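Local coordinates for long form salivary protein D7L1 (Aedes aegypti, PDB 3DYE), which modulates mosquito blood feeding by binding and sequestering host mediators, taking up lipids such as cysteinyl leukotrienes in one pocket and biogenic amines in another, at residues 160-165 and 187-192; 178-183 and 243-248; 58-63 and 70-75. All coordinates share one frame; numbering follows the deposited sequence.

Interaction 1: residues 160-165 and 187-192; sequences KYYPAG and KEHTDC. With LNR (L-norepinephrine), chain F.
The ring of His189 is used on two sides at once: its face receives a tyrosine of 160-165, while its NE2 reaches both catechol oxygens of the bound noradrenaline. Tyr162 turns its edge to the imidazole, CE2 lying 3.7 Å from His189 CG, with the two planes 83° apart in a T-shaped (edge-to-face) pair. On the ligand side, His189 NE2 donates to LNR OAC at 2.8 Å, and a second, weak bond runs from NE2 to LNR OAB at 2.7 Å, with an N-H...acceptor angle of only 121°. One N-H is thus shared between two neighbouring hydroxyl oxygens. Having CG anti to the backbone N (chi1 167°) places NE2 at these catechol oxygens. The ligand is also hydrogen-bonded by Glu158 OE2 and by the carbonyl oxygen of Arg176. His189 ND1 is buried here and has no partner in the model.

Tyr161 covers the backbone of the same helix. His189 CA sits over one face of its ring, 4.1 Å from the centroid, in a CH-pi contact. Cys192 SG lies at the ring edge, a sulfur-aromatic contact, and Cys192 CB packs 3.7 Å from Tyr161 CE2. The carboxylate of Glu188 stands nearly upright to the ring beside CE1. A water links Tyr161 OH to Glu188 O and Asp191 OD2, tying the phenol to the helix without a direct bond. At the edge of the Tyr161 ring, the Cys192–Cys157 disulfide joins helices 153-161 and 184-196, a cross-linked helix pair of the PBP/GOBP fold that carries part of the noradrenaline pocket.

Interaction 2: residues 178-183 and 243-248; sequences YTVLDD and KSWHYY. With LNR (L-norepinephrine), chain F.
Tyr248, Trp245 and Val180 supply most of the buried surface where the loop 178-183 lies along helix 243-252. Val180 divides its two methyls between the aromatic residues: CG1 approaches the indole at Trp245 NE1, 3.7 Å away, while CG2 rests 4.0 Å from Tyr248 CE2. The valine and Tyr248 side chains run past each other in opposite directions.

Trp245 adds the one direct hydrogen bond across the contact, NE1 to Leu181 O at 2.9 Å. The donor lies almost in line with the carbonyl (C=O...N 167°), though the oxygen is tilted out of the indole plane and the N-H...O angle is 143°. Farther along the indole edge, Asp182 OD1 comes within 3.6 Å of Trp245 CZ2, and Lys187 makes a cation-pi contact with the same indole.

With CG anti to its backbone N (chi1 177°), Tyr248 brings its hydroxyl within water-bridging range of the loop. Tyr248 OH donates to a water oxygen at 2.7 Å, which in turn donates to Thr179 O. Tyr248 OH also lies 3.3 Å from Tyr178 CD1 and next to ring carbon CAE of noradrenaline. Tyr178 presents a ring face to ligand OAD, and its own hydroxyl bonds Asp265. Positive phi at Tyr178 closes a Schellman motif at the preceding helix end, and there Tyr178, with Tyr248 from helix 243-252, borders the noradrenaline in the biogenic-amine pocket.

Interaction 3: residues 58-63 and 70-75; sequences TGLYDP and ASVIQE
A tight connection in the N-terminal PBP/GOBP domain, where helix 45-58 gives way to the two-stranded antiparallel sheet and the chain returns as helix 71-79, brings Val72 against the turn at Thr58 to Leu60. The two methyls of Val72 each rest against one of two successive carbonyl oxygens. Val72 CG1, anti to the backbone N (chi1 177°), lies 3.3 Å from Thr58 O, whereas Val72 CG2 meets Gly59 O at 3.4 Å. Gly59 leaves the helix with positive phi, and the valine methyl lies close against the bare backbone there.

Leu60 reaches over with a single branch. Leu60 CD2 packs 3.7 Å from Ile73 CG1 and also touches Ile73 CD1. The distance from Leu60 CD2 to Val72 CB is 4.0 Å. The leucine and isoleucine side chains cross at about a right angle. Tyr92 of helix 86-97 lies against both Leu60 and Ile73, extending this apolar layer toward the next helix. With no hydrogen bond between the two segments, the contact is held by nondirectional apolar packing, probably through a close fit of branched aliphatic groups to each other and to the backbone carbonyls.

Interaction 3 closes first along the chain, in the N-terminal PBP/GOBP range, before interactions 1 and 2 open in the C-terminal one; its centre lies about 32 and 34 Å from their centres. Interactions 1 and 2 alternate their segments in sequence and have centres about 12 Å apart. They meet where helices 184-196 and 243-252 pack, through Thr190 against Tyr248 and a probable hydrogen bond between Asp191 OD1 and Ser244 OG, and both touch the same noradrenaline. The general principle is that of a tandem binding protein: related helical domains keep separate sites, here amines in the C-terminal pocket and lipids in the N-terminal one, which bind independently.

Interaction 1: residues 160-165 and 187-192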
loop_
_atom_site.group_PDB
_atom_site.type_symbol
_atom_site.label_atom_id
_atom_site.label_comp_id
_atom_site.label_asym_id
_atom_site.label_seq_id
_atom_site.Cartn_x
_atom_site.Cartn_y
_atom_site.Cartn_z
ATOM N N LYS A 160 -10.492 2.890 -15.161
ATOM C CA LYS A 160 -11.756 2.563 -14.540
ATOM C C LYS A 160 -12.795 3.671 -14.769
ATOM O O LYS A 160 -13.956 3.387 -15.072
ATOM C CB LYS A 160 -11.536 2.297 -13.044
ATOM C CG LYS A 160 -12.776 1.886 -12.282
ATOM C CD LYS A 160 -12.451 1.517 -10.844
ATOM C CE LYS A 160 -13.741 1.231 -10.086
ATOM N NZ LYS A 160 -13.465 0.818 -8.681
ATOM N N TYR A 161 -12.367 4.927 -14.647
ATOM C CA TYR A 161 -13.308 6.052 -14.653
ATOM C C TYR A 161 -13.350 6.851 -15.946
ATOM O O TYR A 161 -14.358 7.493 -16.253
ATOM C CB TYR A 161 -13.049 6.961 -13.450
ATOM C CG TYR A 161 -13.328 6.250 -12.151
ATOM C CD1 TYR A 161 -14.635 6.094 -11.691
ATOM C CD2 TYR A 161 -12.291 5.705 -11.398
ATOM C CE1 TYR A 161 -14.904 5.423 -10.505
ATOM C CE2 TYR A 161 -12.547 5.032 -10.206
ATOM C CZ TYR A 161 -13.860 4.896 -9.769
ATOM O OH TYR A 161 -14.121 4.232 -8.595
ATOM N N TYR A 162 -12.258 6.799 -16.701
ATOM C CA TYR A 162 -12.174 7.448 -18.001
ATOM C C TYR A 162 -11.655 6.426 -19.017
ATOM O O TYR A 162 -10.521 6.532 -19.483
ATOM C CB TYR A 162 -11.270 8.681 -17.911
ATOM C CG TYR A 162 -11.724 9.648 -16.843
ATOM C CD1 TYR A 162 -12.604 10.687 -17.145
ATOM C CD2 TYR A 162 -11.288 9.511 -15.521
ATOM C CE1 TYR A 162 -13.029 11.573 -16.161
ATOM C CE2 TYR A 162 -11.714 10.391 -14.529
ATOM C CZ TYR A 162 -12.583 11.412 -14.862
ATOM O OH TYR A 162 -13.006 12.278 -13.888
ATOM N N PRO A 163 -12.489 5.428 -19.354
ATOM C CA PRO A 163 -12.037 4.269 -20.126
ATOM C C PRO A 163 -11.609 4.613 -21.544
ATOM O O PRO A 163 -12.205 5.476 -22.193
ATOM C CB PRO A 163 -13.269 3.357 -20.158
ATOM C CG PRO A 163 -14.201 3.893 -19.124
ATOM C CD PRO A 163 -13.925 5.344 -19.036
ATOM N N ALA A 164 -10.568 3.933 -22.015
ATOM C CA ALA A 164 -10.137 4.058 -23.401
ATOM C C ALA A 164 -11.285 3.695 -24.344
ATOM O O ALA A 164 -12.070 2.779 -24.067
ATOM C CB ALA A 164 -8.915 3.175 -23.655
ATOM N N GLY A 165 -11.391 4.438 -25.443
ATOM C CA GLY A 165 -12.449 4.230 -26.428
ATOM C C GLY A 165 -13.746 4.958 -26.106
ATOM O O GLY A 165 -14.654 5.002 -26.935
ATOM N N LYS A 187 -14.655 13.118 -8.591
ATOM C CA LYS A 187 -14.526 12.899 -7.150
ATOM C C LYS A 187 -14.306 11.414 -6.843
ATOM O O LYS A 187 -13.507 11.067 -5.972
ATOM C CB LYS A 187 -15.745 13.458 -6.400
ATOM C CG LYS A 187 -15.830 14.999 -6.429
ATOM C CD LYS A 187 -17.048 15.550 -5.685
ATOM C CE LYS A 187 -17.117 17.074 -5.816
ATOM N NZ LYS A 187 -18.305 17.667 -5.118
ATOM N N GLU A 188 -15.000 10.549 -7.583
ATOM C CA GLU A 188 -14.847 9.096 -7.464
ATOM C C GLU A 188 -13.463 8.657 -7.894
ATOM O O GLU A 188 -12.832 7.840 -7.229
ATOM C CB GLU A 188 -15.887 8.369 -8.317
ATOM C CG GLU A 188 -17.327 8.552 -7.850
ATOM C CD GLU A 188 -18.290 7.594 -8.533
ATOM O OE1 GLU A 188 -17.900 6.427 -8.756
ATOM O OE2 GLU A 188 -19.437 8.004 -8.836
ATOM N N HIS A 189 -13.006 9.194 -9.020
ATOM C CA HIS A 189 -11.675 8.904 -9.533
ATOM C C HIS A 189 -10.598 9.321 -8.523
ATOM O O HIS A 189 -9.671 8.567 -8.241
ATOM C CB HIS A 189 -11.461 9.614 -10.871
ATOM C CG HIS A 189 -10.033 9.628 -11.322
ATOM N ND1 HIS A 189 -9.399 8.510 -11.821
ATOM C CD2 HIS A 189 -9.110 10.618 -11.327
ATOM C CE1 HIS A 189 -8.150 8.812 -12.120
ATOM N NE2 HIS A 189 -7.947 10.085 -11.825
ATOM N N THR A 190 -10.736 10.525 -7.980
ATOM C CA THR A 190 -9.766 11.048 -7.031
ATOM C C THR A 190 -9.766 10.224 -5.740
ATOM O O THR A 190 -8.716 10.016 -5.129
ATOM C CB THR A 190 -9.995 12.555 -6.784
ATOM O OG1 THR A 190 -9.858 13.246 -8.034
ATOM C CG2 THR A 190 -8.974 13.105 -5.813
ATOM N N ASP A 191 -10.937 9.732 -5.350
ATOM C CA ASP A 191 -11.038 8.787 -4.242
ATOM C C ASP A 191 -10.239 7.507 -4.503
ATOM O O ASP A 191 -9.519 7.022 -3.621
ATOM C CB ASP A 191 -12.497 8.449 -3.954
ATOM C CG ASP A 191 -12.646 7.572 -2.738
ATOM O OD1 ASP A 191 -12.322 8.043 -1.629
ATOM O OD2 ASP A 191 -13.055 6.406 -2.899
ATOM N N CYS A 192 -10.364 6.980 -5.719
ATOM C CA CYS A 192 -9.620 5.802 -6.161
ATOM C C CYS A 192 -8.120 6.036 -6.050
ATOM O O CYS A 192 -7.386 5.186 -5.525
ATOM C CB CYS A 192 -10.006 5.446 -7.604
ATOM S SG CYS A 192 -9.194 3.989 -8.325
HETATM O OAC LNR F . -5.367 10.656 -12.732
HETATM C CAJ LNR F . -4.681 11.641 -12.095
HETATM C CAG LNR F . -3.372 11.950 -12.462
HETATM C CAI LNR F . -5.260 12.368 -11.072
HETATM O OAB LNR F . -6.536 12.131 -10.663
HETATM C CAE LNR F . -4.515 13.366 -10.457
HETATM C CAF LNR F . -3.304 13.620 -10.827
HETATM C CAK LNR F . -2.711 12.969 -11.775
HETATM C CAL LNR F . -1.316 13.353 -12.101
HETATM O OAD LNR F . -1.347 14.590 -12.809
HETATM C CAH LNR F . -0.587 12.297 -12.929
HETATM N NAA LNR F . 0.846 12.527 -12.870
HETATM O O HOH W 1 -13.435 5.396 -5.883
#

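Interaction 2: residues 178-183 and 243-248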
loop_
_atom_site.group_PDB
_atom_site.type_symbol
_atom_site.label_atom_id
_atom_site.label_comp_id
_atom_site.label_asym_id
_atom_site.label_seq_id
_atom_site.Cartn_x
_atom_site.Cartn_y
_atom_site.Cartn_z
ATOM N N TYR A 178 -3.090 18.293 -13.536
ATOM C CA TYR A 178 -3.561 18.770 -12.224
ATOM C C TYR A 178 -4.727 19.760 -12.267
ATOM O O TYR A 178 -4.879 20.597 -11.371
ATOM C CB TYR A 178 -2.395 19.303 -11.381
ATOM C CG TYR A 178 -1.439 18.212 -10.977
ATOM C CD1 TYR A 178 -1.666 17.449 -9.831
ATOM C CD2 TYR A 178 -0.319 17.922 -11.755
ATOM C CE1 TYR A 178 -0.801 16.437 -9.456
ATOM C CE2 TYR A 178 0.557 16.906 -11.392
ATOM C CZ TYR A 178 0.317 16.173 -10.238
ATOM O OH TYR A 178 1.176 15.161 -9.885
ATOM N N THR A 179 -5.552 19.656 -13.305
ATOM C CA THR A 179 -6.810 20.398 -13.338
ATOM C C THR A 179 -7.793 19.732 -12.380
ATOM O O THR A 179 -8.042 18.531 -12.473
ATOM C CB THR A 179 -7.398 20.461 -14.768
ATOM O OG1 THR A 179 -6.462 21.112 -15.628
ATOM C CG2 THR A 179 -8.731 21.225 -14.792
ATOM N N VAL A 180 -8.338 20.511 -11.449
ATOM C CA VAL A 180 -9.266 19.963 -10.464
ATOM C C VAL A 180 -10.683 20.128 -10.995
ATOM O O VAL A 180 -11.189 21.247 -11.087
ATOM C CB VAL A 180 -9.112 20.652 -9.078
ATOM C CG1 VAL A 180 -10.160 20.125 -8.073
ATOM C CG2 VAL A 180 -7.697 20.472 -8.549
ATOM N N LEU A 181 -11.310 19.014 -11.364
ATOM C CA LEU A 181 -12.684 19.053 -11.842
ATOM C C LEU A 181 -13.639 18.974 -10.657
ATOM O O LEU A 181 -13.205 18.739 -9.521
ATOM C CB LEU A 181 -12.943 17.941 -12.864
ATOM C CG LEU A 181 -12.014 17.914 -14.085
ATOM C CD1 LEU A 181 -12.354 16.699 -14.937
ATOM C CD2 LEU A 181 -12.112 19.208 -14.908
ATOM N N ASP A 182 -14.927 19.189 -10.925
ATOM C CA ASP A 182 -15.932 19.366 -9.881
ATOM C C ASP A 182 -16.998 18.284 -9.830
ATOM O O ASP A 182 -17.839 18.290 -8.933
ATOM C CB ASP A 182 -16.665 20.695 -10.099
ATOM C CG ASP A 182 -16.011 21.843 -9.378
ATOM O OD1 ASP A 182 -14.979 21.632 -8.704
ATOM O OD2 ASP A 182 -16.538 22.962 -9.490
ATOM N N ASP A 183 -16.987 17.384 -10.808
ATOM C CA ASP A 183 -18.113 16.486 -11.027
ATOM C C ASP A 183 -17.977 15.206 -10.199
ATOM O O ASP A 183 -16.872 14.852 -9.770
ATOM C CB ASP A 183 -18.202 16.151 -12.516
ATOM C CG ASP A 183 -16.962 15.434 -13.011
ATOM O OD1 ASP A 183 -15.957 16.093 -13.334
ATOM O OD2 ASP A 183 -16.983 14.195 -13.049
ATOM N N LYS A 243 -14.253 13.348 0.607
ATOM C CA LYS A 243 -13.071 13.616 1.423
ATOM C C LYS A 243 -11.759 13.568 0.642
ATOM O O LYS A 243 -10.939 14.478 0.765
ATOM C CB LYS A 243 -13.002 12.696 2.645
ATOM C CG LYS A 243 -12.199 13.323 3.780
ATOM C CD LYS A 243 -11.997 12.396 4.956
ATOM C CE LYS A 243 -13.224 12.339 5.853
ATOM N NZ LYS A 243 -12.902 11.603 7.113
ATOM N N SER A 244 -11.572 12.520 -0.162
ATOM C CA SER A 244 -10.348 12.366 -0.955
ATOM C C SER A 244 -10.181 13.532 -1.916
ATOM O O SER A 244 -9.110 14.129 -2.002
ATOM C CB SER A 244 -10.355 11.049 -1.736
ATOM O OG SER A 244 -10.164 9.926 -0.889
ATOM N N TRP A 245 -11.249 13.842 -2.642
ATOM C CA TRP A 245 -11.257 14.984 -3.553
ATOM C C TRP A 245 -10.945 16.287 -2.815
ATOM O O TRP A 245 -10.157 17.094 -3.300
ATOM C CB TRP A 245 -12.588 15.061 -4.302
ATOM C CG TRP A 245 -12.749 16.271 -5.171
ATOM C CD1 TRP A 245 -12.264 16.451 -6.435
ATOM C CD2 TRP A 245 -13.461 17.466 -4.840
ATOM N NE1 TRP A 245 -12.629 17.685 -6.912
ATOM C CE2 TRP A 245 -13.366 18.330 -5.953
ATOM C CE3 TRP A 245 -14.176 17.890 -3.710
ATOM C CZ2 TRP A 245 -13.957 19.599 -5.972
ATOM C CZ3 TRP A 245 -14.765 19.158 -3.727
ATOM C CH2 TRP A 245 -14.649 19.994 -4.854
ATOM N N HIS A 246 -11.552 16.476 -1.645
ATOM C CA HIS A 246 -11.285 17.653 -0.817
ATOM C C HIS A 246 -9.780 17.877 -0.611
ATOM O O HIS A 246 -9.277 18.956 -0.884
ATOM C CB HIS A 246 -11.973 17.553 0.545
ATOM C CG HIS A 246 -11.573 18.647 1.488
ATOM N ND1 HIS A 246 -12.002 19.948 1.338
ATOM C CD2 HIS A 246 -10.759 18.642 2.569
ATOM C CE1 HIS A 246 -11.477 20.695 2.294
ATOM N NE2 HIS A 246 -10.709 19.928 3.046
ATOM N N TYR A 247 -9.073 16.856 -0.136
ATOM C CA TYR A 247 -7.645 17.003 0.155
ATOM C C TYR A 247 -6.780 17.141 -1.088
ATOM O O TYR A 247 -5.781 17.869 -1.071
ATOM C CB TYR A 247 -7.137 15.851 1.024
ATOM C CG TYR A 247 -7.633 15.983 2.434
ATOM C CD1 TYR A 247 -7.072 16.925 3.302
ATOM C CD2 TYR A 247 -8.683 15.200 2.897
ATOM C CE1 TYR A 247 -7.526 17.069 4.594
ATOM C CE2 TYR A 247 -9.147 15.332 4.201
ATOM C CZ TYR A 247 -8.563 16.266 5.043
ATOM O OH TYR A 247 -9.015 16.410 6.331
ATOM N N TYR A 248 -7.159 16.445 -2.154
ATOM C CA TYR A 248 -6.477 16.602 -3.433
ATOM C C TYR A 248 -6.583 18.052 -3.926
ATOM O O TYR A 248 -5.574 18.688 -4.244
ATOM C CB TYR A 248 -7.054 15.640 -4.473
ATOM C CG TYR A 248 -6.438 15.800 -5.843
ATOM C CD1 TYR A 248 -5.186 15.269 -6.129
ATOM C CD2 TYR A 248 -7.112 16.494 -6.855
ATOM C CE1 TYR A 248 -4.616 15.417 -7.391
ATOM C CE2 TYR A 248 -6.550 16.654 -8.118
ATOM C CZ TYR A 248 -5.305 16.115 -8.377
ATOM O OH TYR A 248 -4.753 16.273 -9.627
HETATM O OAC LNR F . -5.367 10.656 -12.732
HETATM C CAJ LNR F . -4.681 11.641 -12.095
HETATM C CAG LNR F . -3.372 11.950 -12.462
HETATM C CAI LNR F . -5.260 12.368 -11.072
HETATM O OAB LNR F . -6.536 12.131 -10.663
HETATM C CAE LNR F . -4.515 13.366 -10.457
HETATM C CAF LNR F . -3.304 13.620 -10.827
HETATM C CAK LNR F . -2.711 12.969 -11.775
HETATM C CAL LNR F . -1.316 13.353 -12.101
HETATM O OAD LNR F . -1.347 14.590 -12.809
HETATM C CAH LNR F . -0.587 12.297 -12.929
HETATM N NAA LNR F . 0.846 12.527 -12.870
HETATM O O HOH W 2 -6.343 16.546 -11.747
#

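Interaction 3: residues 58-63 and 70-75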
loop_
_atom_site.group_PDB
_atom_site.type_symbol
_atom_site.label_atom_id
_atom_site.label_comp_id
_atom_site.label_asym_id
_atom_site.label_seq_id
_atom_site.Cartn_x
_atom_site.Cartn_y
_atom_site.Cartn_z
ATOM N N THR A 58 -1.350 -6.052 9.053
ATOM C CA THR A 58 -2.452 -6.994 8.812
ATOM C C THR A 58 -3.452 -6.994 9.966
ATOM O O THR A 58 -4.608 -7.381 9.788
ATOM C CB THR A 58 -1.968 -8.445 8.575
ATOM O OG1 THR A 58 -1.167 -8.878 9.681
ATOM C CG2 THR A 58 -1.168 -8.562 7.277
ATOM N N GLY A 59 -3.003 -6.564 11.145
ATOM C CA GLY A 59 -3.826 -6.623 12.348
ATOM C C GLY A 59 -3.652 -7.898 13.156
ATOM O O GLY A 59 -4.290 -8.063 14.192
ATOM N N LEU A 60 -2.787 -8.798 12.690
ATOM C CA LEU A 60 -2.517 -10.050 13.410
ATOM C C LEU A 60 -1.879 -9.797 14.769
ATOM O O LEU A 60 -2.095 -10.562 15.706
ATOM C CB LEU A 60 -1.627 -10.987 12.583
ATOM C CG LEU A 60 -2.347 -11.864 11.557
ATOM C CD1 LEU A 60 -1.318 -12.561 10.658
ATOM C CD2 LEU A 60 -3.272 -12.875 12.248
ATOM N N TYR A 61 -1.078 -8.738 14.861
ATOM C CA TYR A 61 -0.621 -8.248 16.155
ATOM C C TYR A 61 -1.210 -6.865 16.399
ATOM O O TYR A 61 -1.086 -5.970 15.564
ATOM C CB TYR A 61 0.910 -8.202 16.256
ATOM C CG TYR A 61 1.374 -7.640 17.584
ATOM C CD1 TYR A 61 1.289 -8.404 18.749
ATOM C CD2 TYR A 61 1.864 -6.334 17.685
ATOM C CE1 TYR A 61 1.688 -7.893 19.979
ATOM C CE2 TYR A 61 2.274 -5.808 18.929
ATOM C CZ TYR A 61 2.179 -6.599 20.064
ATOM O OH TYR A 61 2.566 -6.106 21.296
ATOM N N ASP A 62 -1.855 -6.710 17.550
ATOM C CA ASP A 62 -2.449 -5.439 17.953
ATOM C C ASP A 62 -1.544 -4.803 19.019
ATOM O O ASP A 62 -1.528 -5.268 20.162
ATOM C CB ASP A 62 -3.871 -5.673 18.486
ATOM C CG ASP A 62 -4.573 -4.382 18.930
ATOM O OD1 ASP A 62 -3.917 -3.328 19.065
ATOM O OD2 ASP A 62 -5.801 -4.431 19.153
ATOM N N PRO A 63 -0.782 -3.753 18.643
ATOM C CA PRO A 63 0.162 -3.131 19.584
ATOM C C PRO A 63 -0.495 -2.305 20.692
ATOM O O PRO A 63 0.156 -2.004 21.698
ATOM C CB PRO A 63 1.044 -2.256 18.681
ATOM C CG PRO A 63 0.198 -1.935 17.512
ATOM C CD PRO A 63 -0.743 -3.107 17.315
ATOM N N ALA A 70 -6.493 -13.367 16.264
ATOM C CA ALA A 70 -6.786 -14.404 15.276
ATOM C C ALA A 70 -8.010 -14.104 14.413
ATOM O O ALA A 70 -8.251 -14.803 13.429
ATOM C CB ALA A 70 -6.925 -15.754 15.942
ATOM N N SER A 71 -8.777 -13.069 14.759
ATOM C CA SER A 71 -10.000 -12.769 13.996
ATOM C C SER A 71 -9.676 -12.321 12.564
ATOM O O SER A 71 -10.482 -12.496 11.654
ATOM C CB SER A 71 -10.927 -11.785 14.733
ATOM O OG SER A 71 -10.401 -10.474 14.781
ATOM N N VAL A 72 -8.470 -11.780 12.383
ATOM C CA VAL A 72 -7.941 -11.405 11.080
ATOM C C VAL A 72 -7.878 -12.626 10.149
ATOM O O VAL A 72 -8.212 -12.539 8.961
ATOM C CB VAL A 72 -6.534 -10.755 11.237
ATOM C CG1 VAL A 72 -5.933 -10.431 9.897
ATOM C CG2 VAL A 72 -6.625 -9.496 12.111
ATOM N N ILE A 73 -7.477 -13.762 10.712
ATOM C CA ILE A 73 -7.398 -15.023 9.968
ATOM C C ILE A 73 -8.788 -15.484 9.517
ATOM O O ILE A 73 -8.994 -15.829 8.349
ATOM C CB ILE A 73 -6.673 -16.116 10.793
ATOM C CG1 ILE A 73 -5.200 -15.732 10.979
ATOM C CG2 ILE A 73 -6.775 -17.496 10.105
ATOM C CD1 ILE A 73 -4.495 -16.475 12.110
ATOM N N GLN A 74 -9.748 -15.474 10.433
ATOM C CA GLN A 74 -11.097 -15.910 10.080
ATOM C C GLN A 74 -11.748 -14.959 9.075
ATOM O O GLN A 74 -12.430 -15.412 8.153
ATOM C CB GLN A 74 -11.961 -16.129 11.321
ATOM C CG GLN A 74 -11.397 -17.178 12.307
ATOM C CD GLN A 74 -11.519 -18.658 11.875
ATOM O OE1 GLN A 74 -11.916 -19.001 10.747
ATOM N NE2 GLN A 74 -11.162 -19.544 12.799
ATOM N N GLU A 75 -11.513 -13.654 9.227
ATOM C CA GLU A 75 -12.025 -12.670 8.257
ATOM C C GLU A 75 -11.445 -12.905 6.861
ATOM O O GLU A 75 -12.163 -12.866 5.859
ATOM C CB GLU A 75 -11.755 -11.236 8.721
ATOM C CG GLU A 75 -12.749 -10.724 9.758
ATOM C CD GLU A 75 -14.175 -10.624 9.221
ATOM O OE1 GLU A 75 -14.409 -9.915 8.212
ATOM O OE2 GLU A 75 -15.067 -11.258 9.814
#